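Local coordinates for microcin B17-processing protein McbD (Escherichia coli str. K-12 substr. MG1655, PDB 6GRH) that serves as the YcaO-family component of the microcin B17 synthetase, needed to process the inactive McbA precursor into the active antibiotic peptide, at residues E[172-177]-E[391-396]; E[277-282]-E[289-294]. The protein carries 1 engineered substitution. All coordinates share one frame; numbering follows the deposited sequence. Where two conformers were deposited one is given.

Contact 1 of 2, residues E[172-177]-E[391-396]; sequences QSLLLY and KMVPFP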
loop_
_atom_site.group_PDB
_atom_site.type_symbol
_atom_site.label_atom_id
_atom_site.label_comp_id
_atom_site.label_asym_id
_atom_site.label_seq_id
_atom_site.Cartn_x
_atom_site.Cartn_y
_atom_site.Cartn_z
ATOM N N GLN E 172 50.761 -1.329 -16.427
ATOM C CA GLN E 172 52.096 -1.593 -16.977
ATOM C C GLN E 172 52.028 -1.623 -18.497
ATOM O O GLN E 172 52.887 -1.016 -19.165
ATOM C CB GLN E 172 52.723 -2.875 -16.429
ATOM C CG GLN E 172 52.903 -2.905 -14.914
ATOM C CD GLN E 172 53.802 -1.821 -14.382
ATOM O OE1 GLN E 172 54.829 -1.469 -15.006
ATOM N NE2 GLN E 172 53.453 -1.300 -13.207
ATOM N N SER E 173 50.992 -2.268 -19.041
ATOM C CA SER E 173 50.752 -2.269 -20.496
ATOM C C SER E 173 50.553 -0.866 -21.053
ATOM O O SER E 173 51.076 -0.535 -22.104
ATOM C CB SER E 173 49.552 -3.141 -20.891
ATOM O OG SER E 173 49.801 -4.511 -20.576
ATOM N N LEU E 174 49.815 -0.044 -20.339
ATOM C CA LEU E 174 49.516 1.310 -20.791
ATOM C C LEU E 174 50.760 2.201 -20.809
ATOM O O LEU E 174 50.932 2.990 -21.739
ATOM C CB LEU E 174 48.462 1.936 -19.884
ATOM C CG LEU E 174 48.109 3.408 -20.129
ATOM C CD1 LEU E 174 47.458 3.630 -21.492
ATOM C CD2 LEU E 174 47.228 3.925 -19.012
ATOM N N LEU E 175 51.581 2.108 -19.762
ATOM C CA LEU E 175 52.827 2.874 -19.690
ATOM C C LEU E 175 53.819 2.500 -20.780
ATOM O O LEU E 175 54.430 3.382 -21.371
ATOM C CB LEU E 175 53.495 2.735 -18.325
ATOM C CG LEU E 175 52.764 3.462 -17.201
ATOM C CD1 LEU E 175 53.134 2.880 -15.839
ATOM C CD2 LEU E 175 53.037 4.955 -17.244
ATOM N N LEU E 176 53.977 1.208 -21.054
ATOM C CA LEU E 176 54.849 0.781 -22.150
ATOM C C LEU E 176 54.338 1.296 -23.505
ATOM O O LEU E 176 55.121 1.806 -24.314
ATOM C CB LEU E 176 55.020 -0.735 -22.184
ATOM C CG LEU E 176 56.195 -1.127 -23.084
ATOM C CD1 LEU E 176 57.508 -0.662 -22.467
ATOM C CD2 LEU E 176 56.231 -2.623 -23.351
ATOM N N TYR E 177 53.029 1.185 -23.727
ATOM C CA TYR E 177 52.380 1.742 -24.932
ATOM C C TYR E 177 52.568 3.257 -25.037
ATOM O O TYR E 177 52.945 3.772 -26.099
ATOM C CB TYR E 177 50.889 1.437 -24.936
ATOM C CG TYR E 177 50.107 2.192 -25.988
ATOM C CD1 TYR E 177 50.236 1.877 -27.330
ATOM C CD2 TYR E 177 49.250 3.208 -25.641
ATOM C CE1 TYR E 177 49.522 2.557 -28.305
ATOM C CE2 TYR E 177 48.533 3.901 -26.599
ATOM C CZ TYR E 177 48.665 3.570 -27.926
ATOM O OH TYR E 177 47.948 4.252 -28.867
ATOM N N LYS E 391 56.095 13.250 -19.666
ATOM C CA LYS E 391 54.702 13.693 -19.742
ATOM C C LYS E 391 53.791 12.605 -19.208
ATOM O O LYS E 391 53.956 11.436 -19.551
ATOM C CB LYS E 391 54.295 13.948 -21.186
ATOM C CG LYS E 391 54.477 15.359 -21.707
ATOM C CD LYS E 391 53.743 15.535 -23.041
ATOM C CE LYS E 391 52.222 15.529 -22.867
ATOM N NZ LYS E 391 51.472 15.947 -24.091
ATOM N N MET E 392 52.794 12.973 -18.420
ATOM C CA MET E 392 51.865 11.958 -17.955
ATOM C C MET E 392 50.928 11.504 -19.082
ATOM O O MET E 392 50.396 12.317 -19.825
ATOM C CB MET E 392 51.063 12.432 -16.765
ATOM C CG MET E 392 50.153 11.335 -16.282
ATOM S SD MET E 392 49.585 11.577 -14.623
ATOM C CE MET E 392 48.467 10.170 -14.544
ATOM N N VAL E 393 50.758 10.189 -19.192
ATOM C CA VAL E 393 49.775 9.563 -20.104
ATOM C C VAL E 393 48.372 10.198 -19.937
ATOM O O VAL E 393 47.973 10.458 -18.808
ATOM C CB VAL E 393 49.723 8.017 -19.877
ATOM C CG1 VAL E 393 49.193 7.662 -18.501
ATOM C CG2 VAL E 393 48.919 7.306 -20.973
ATOM N N PRO E 394 47.652 10.482 -21.054
ATOM C CA PRO E 394 46.315 11.096 -20.988
ATOM C C PRO E 394 45.196 10.073 -20.655
ATOM O O PRO E 394 44.320 9.753 -21.478
ATOM C CB PRO E 394 46.160 11.733 -22.375
ATOM C CG PRO E 394 46.941 10.831 -23.276
ATOM C CD PRO E 394 48.124 10.395 -22.453
ATOM N N PHE E 395 45.248 9.587 -19.418
ATOM C CA PHE E 395 44.398 8.513 -18.931
ATOM C C PHE E 395 44.035 8.900 -17.499
ATOM O O PHE E 395 44.903 9.418 -16.801
ATOM C CB PHE E 395 45.182 7.198 -18.962
ATOM C CG PHE E 395 44.349 5.985 -18.673
ATOM C CD1 PHE E 395 44.276 5.472 -17.390
ATOM C CD2 PHE E 395 43.644 5.346 -19.691
ATOM C CE1 PHE E 395 43.502 4.358 -17.104
ATOM C CE2 PHE E 395 42.863 4.230 -19.416
ATOM C CZ PHE E 395 42.789 3.743 -18.110
ATOM N N PRO E 396 42.766 8.688 -17.063
ATOM C CA PRO E 396 42.379 9.057 -15.677
ATOM C C PRO E 396 42.925 8.119 -14.576
ATOM O O PRO E 396 43.001 8.491 -13.383
ATOM C CB PRO E 396 40.845 8.988 -15.696
ATOM C CG PRO E 396 40.462 8.222 -16.909
ATOM C CD PRO E 396 41.652 8.056 -17.799
ATOM O OXT PRO E 396 43.293 6.958 -14.853
#
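Leu174 reaches from its helix to Val393 and Phe395 in the last residues of the chain, and each of its methyl groups takes a different partner. CD2 lies over one face of the Phe395 ring. It sits 3.8 Å from the ring centroid and 22° off the ring normal, a CH-pi contact. The methyl is shifted from the centre toward the rim, and its closest ring atom is Phe395 CG, 3.6 Å from Leu174 CD2. The opposite face carries Pro396 CD, 3.5 Å above the ring plane and also displaced toward the rim. The ring thus has a leucine methyl on one face and the next proline on the other.

The other branch, Leu174 CD1, meets Val393 CG2 at 4.0 Å. The two side chains cross obliquely. Leu174 CG is extended away from the backbone N (chi1 175°), which carries both methyls off the helix toward the tail.

Pro394 is the centre of an inverse gamma turn. Its bond from Phe395 N to Val393 O is weak, at 2.9 Å. The side chains of Val393 and Phe395, the residues flanking the turn, both start toward the helix. All three touching residues are buried. Leu245 of strand 241-248 packs on both Leu174 and Phe395, while Trp178 of helix 157-180 packs on Val393 and Pro394.

The contact pins the C-terminal tail to helix 157-180 inside the YcaO region. The closing Pro-Phe-Pro sequence is consistent with the proline-rich C-terminus of azoline-forming YcaO cyclodehydratases.

Contact 2 of 2, residues E[277-282]-E[289-294]; sequences YTDDDI and HFMSCN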
loop_
_atom_site.group_PDB
_atom_site.type_symbol
_atom_site.label_atom_id
_atom_site.label_comp_id
_atom_site.label_asym_id
_atom_site.label_seq_id
_atom_site.Cartn_x
_atom_site.Cartn_y
_atom_site.Cartn_z
ATOM N N TYR E 277 30.344 22.766 -12.739
ATOM C CA TYR E 277 31.184 22.668 -11.539
ATOM C C TYR E 277 32.545 23.345 -11.782
ATOM O O TYR E 277 33.103 23.257 -12.878
ATOM C CB TYR E 277 31.383 21.205 -11.140
ATOM C CG TYR E 277 30.103 20.522 -10.695
ATOM C CD1 TYR E 277 29.582 20.724 -9.413
ATOM C CD2 TYR E 277 29.402 19.682 -11.567
ATOM C CE1 TYR E 277 28.402 20.100 -9.012
ATOM C CE2 TYR E 277 28.228 19.056 -11.182
ATOM C CZ TYR E 277 27.729 19.259 -9.908
ATOM O OH TYR E 277 26.554 18.622 -9.549
ATOM N N THR E 278 33.065 24.017 -10.757
ATOM C CA THR E 278 34.306 24.794 -10.884
ATOM C C THR E 278 35.515 23.882 -10.728
ATOM O O THR E 278 35.395 22.722 -10.309
ATOM C CB THR E 278 34.400 25.897 -9.808
ATOM O OG1 THR E 278 34.463 25.299 -8.508
ATOM C CG2 THR E 278 33.191 26.813 -9.862
ATOM N N ASP E 279 36.684 24.433 -11.036
ATOM C CA ASP E 279 37.951 23.732 -10.822
ATOM C C ASP E 279 38.277 23.497 -9.343
ATOM O O ASP E 279 38.978 22.532 -9.023
ATOM C CB ASP E 279 39.113 24.457 -11.525
ATOM C CG ASP E 279 39.271 24.039 -12.993
ATOM O OD1 ASP E 279 38.478 23.207 -13.493
ATOM O OD2 ASP E 279 40.210 24.541 -13.647
ATOM N N ASP E 280 37.751 24.337 -8.444
ATOM C CA ASP E 280 37.914 24.089 -7.011
ATOM C C ASP E 280 37.198 22.809 -6.523
ATOM O O ASP E 280 37.486 22.317 -5.431
ATOM C CB ASP E 280 37.461 25.291 -6.185
ATOM C CG ASP E 280 37.865 25.164 -4.717
ATOM O OD1 ASP E 280 39.087 25.182 -4.422
ATOM O OD2 ASP E 280 36.967 25.001 -3.869
ATOM N N ASP E 281 36.270 22.280 -7.324
ATOM C CA ASP E 281 35.612 21.009 -7.024
ATOM C C ASP E 281 36.477 19.808 -7.382
ATOM O O ASP E 281 36.198 18.711 -6.925
ATOM C CB ASP E 281 34.274 20.904 -7.759
ATOM C CG ASP E 281 33.321 22.021 -7.388
ATOM O OD1 ASP E 281 33.326 22.413 -6.215
ATOM O OD2 ASP E 281 32.591 22.525 -8.269
ATOM N N ILE E 282 37.498 20.009 -8.213
ATOM C CA ILE E 282 38.430 18.943 -8.562
ATOM C C ILE E 282 39.560 18.952 -7.550
ATOM O O ILE E 282 40.310 19.930 -7.481
ATOM C CB ILE E 282 38.991 19.115 -9.988
ATOM C CG1 ILE E 282 37.853 19.108 -11.021
ATOM C CG2 ILE E 282 39.998 18.008 -10.306
ATOM C CD1 ILE E 282 37.000 17.840 -10.998
ATOM N N HIS E 289 44.520 16.566 -14.461
ATOM C CA HIS E 289 45.314 16.316 -15.669
ATOM C C HIS E 289 44.439 15.717 -16.792
ATOM O O HIS E 289 44.488 16.168 -17.934
ATOM C CB HIS E 289 46.502 15.393 -15.363
ATOM C CG HIS E 289 47.283 14.998 -16.579
ATOM N ND1 HIS E 289 48.126 15.871 -17.230
ATOM C CD2 HIS E 289 47.321 13.839 -17.285
ATOM C CE1 HIS E 289 48.664 15.264 -18.276
ATOM N NE2 HIS E 289 48.203 14.028 -18.324
ATOM N N PHE E 290 43.617 14.730 -16.459
ATOM C CA PHE E 290 42.752 14.121 -17.483
ATOM C C PHE E 290 41.822 15.140 -18.131
ATOM O O PHE E 290 41.637 15.112 -19.340
ATOM C CB PHE E 290 41.907 12.980 -16.916
ATOM C CG PHE E 290 41.154 12.211 -17.972
ATOM C CD1 PHE E 290 41.849 11.556 -18.999
ATOM C CD2 PHE E 290 39.768 12.120 -17.944
ATOM C CE1 PHE E 290 41.175 10.832 -19.970
ATOM C CE2 PHE E 290 39.087 11.382 -18.915
ATOM C CZ PHE E 290 39.793 10.741 -19.929
ATOM N N MET E 291 41.239 16.031 -17.316
ATOM C CA MET E 291 40.358 17.089 -17.825
ATOM C C MET E 291 41.063 18.023 -18.797
ATOM O O MET E 291 40.476 18.395 -19.807
ATOM C CB MET E 291 39.731 17.916 -16.694
ATOM C CG MET E 291 38.665 18.888 -17.200
ATOM S SD MET E 291 37.696 19.742 -15.928
ATOM C CE MET E 291 37.136 18.360 -14.944
ATOM N N SER E 292 42.320 18.370 -18.521
ATOM C CA SER E 292 43.103 19.217 -19.443
ATOM C C SER E 292 43.489 18.484 -20.747
ATOM O O SER E 292 43.873 19.127 -21.722
ATOM C CB SER E 292 44.351 19.756 -18.759
ATOM O OG SER E 292 45.373 18.774 -18.726
ATOM N N CYS E 293 43.414 17.150 -20.747
ATOM C CA CYS E 293 43.591 16.330 -21.971
ATOM C C CYS E 293 42.321 16.137 -22.825
ATOM O O CYS E 293 42.373 15.463 -23.872
ATOM C CB CYS E 293 44.154 14.950 -21.595
ATOM S SG CYS E 293 45.805 14.989 -20.874
ATOM N N ASN E 294 41.190 16.698 -22.391
ATOM C CA ASN E 294 39.918 16.629 -23.140
ATOM C C ASN E 294 39.981 17.537 -24.363
ATOM O O ASN E 294 39.396 18.621 -24.394
ATOM C CB ASN E 294 38.706 16.989 -22.233
ATOM C CG ASN E 294 37.378 16.972 -22.979
ATOM O OD1 ASN E 294 37.200 16.235 -23.946
ATOM N ND2 ASN E 294 36.450 17.793 -22.539
#
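Met291 and Ile282 meet because the methionine runs extended through chi1 (-172°) and chi2, then bends at chi3 (-52°), turning its methyl toward the isoleucine. Ile282 answers with its longer branch: CG1 lies anti to the carbonyl carbon (chi1 -60°), and a bend at chi2 turns CD1 to the methionine methyl. Met291 CE comes 4.0 Å from Ile282 CD1. It is almost as near Ile282 CG1, at 4.1 Å, so the methyl lies against the outer bond of the branch. The two side chains cross at a slant. Two conformers of Met291 were deposited and this geometry belongs to one of them, so the fit is tentative.

A looser approach brings Asp279 OD1 to 4.3 Å from Met291 SD at the exposed margin. The contact links the loop between helices 251-275 and 285-292 to the last turn of the second helix. Ile282 and Met291 also pack on Phe272 of helix 251-275, and Met291 touches Leu269 there as well.

The loop has its own bracing. Residues 279-281 form a short 3-10 turn, with Asp281 N bonded to Thr278 O. The Asp281 carboxylate turns back to the start of this turn, and OD2 accepts Thr278 N at 2.9 Å, from above the carboxylate plane. In segment 289-294, His289 O takes two donors, Cys293 N and Ser292 OG, the latter at 2.9 Å. Beyond the chain, Tyr277 OH bonds to Glu10 of the McbC chain, and Asp280 O bonds to Arg209 of the McbB chain.

How the contacts relate
The centres of contacts 1 and 2 lie about 19 Å apart, yet the two meet directly. The C-terminal tail of contact 1 passes across the end of helix 285-292 and the residue just after it, which belong to contact 2. A probable hydrogen bond joins His289 NE2 to Met392 O at 3.2 Å. Further along the tail, Pro394 CB packs on Cys293 SG and Pro396 CD on Phe290 CE1, each pair 3.6 Å apart. Tyr241 is shared: its OH bonds to Pro394 O, and its N to Asn294 OD1. Contact 1 is buried, about 10 Å from the chain centre. Contact 2 lies farther out, about 19 Å from it, where its loop meets McbB and McbC.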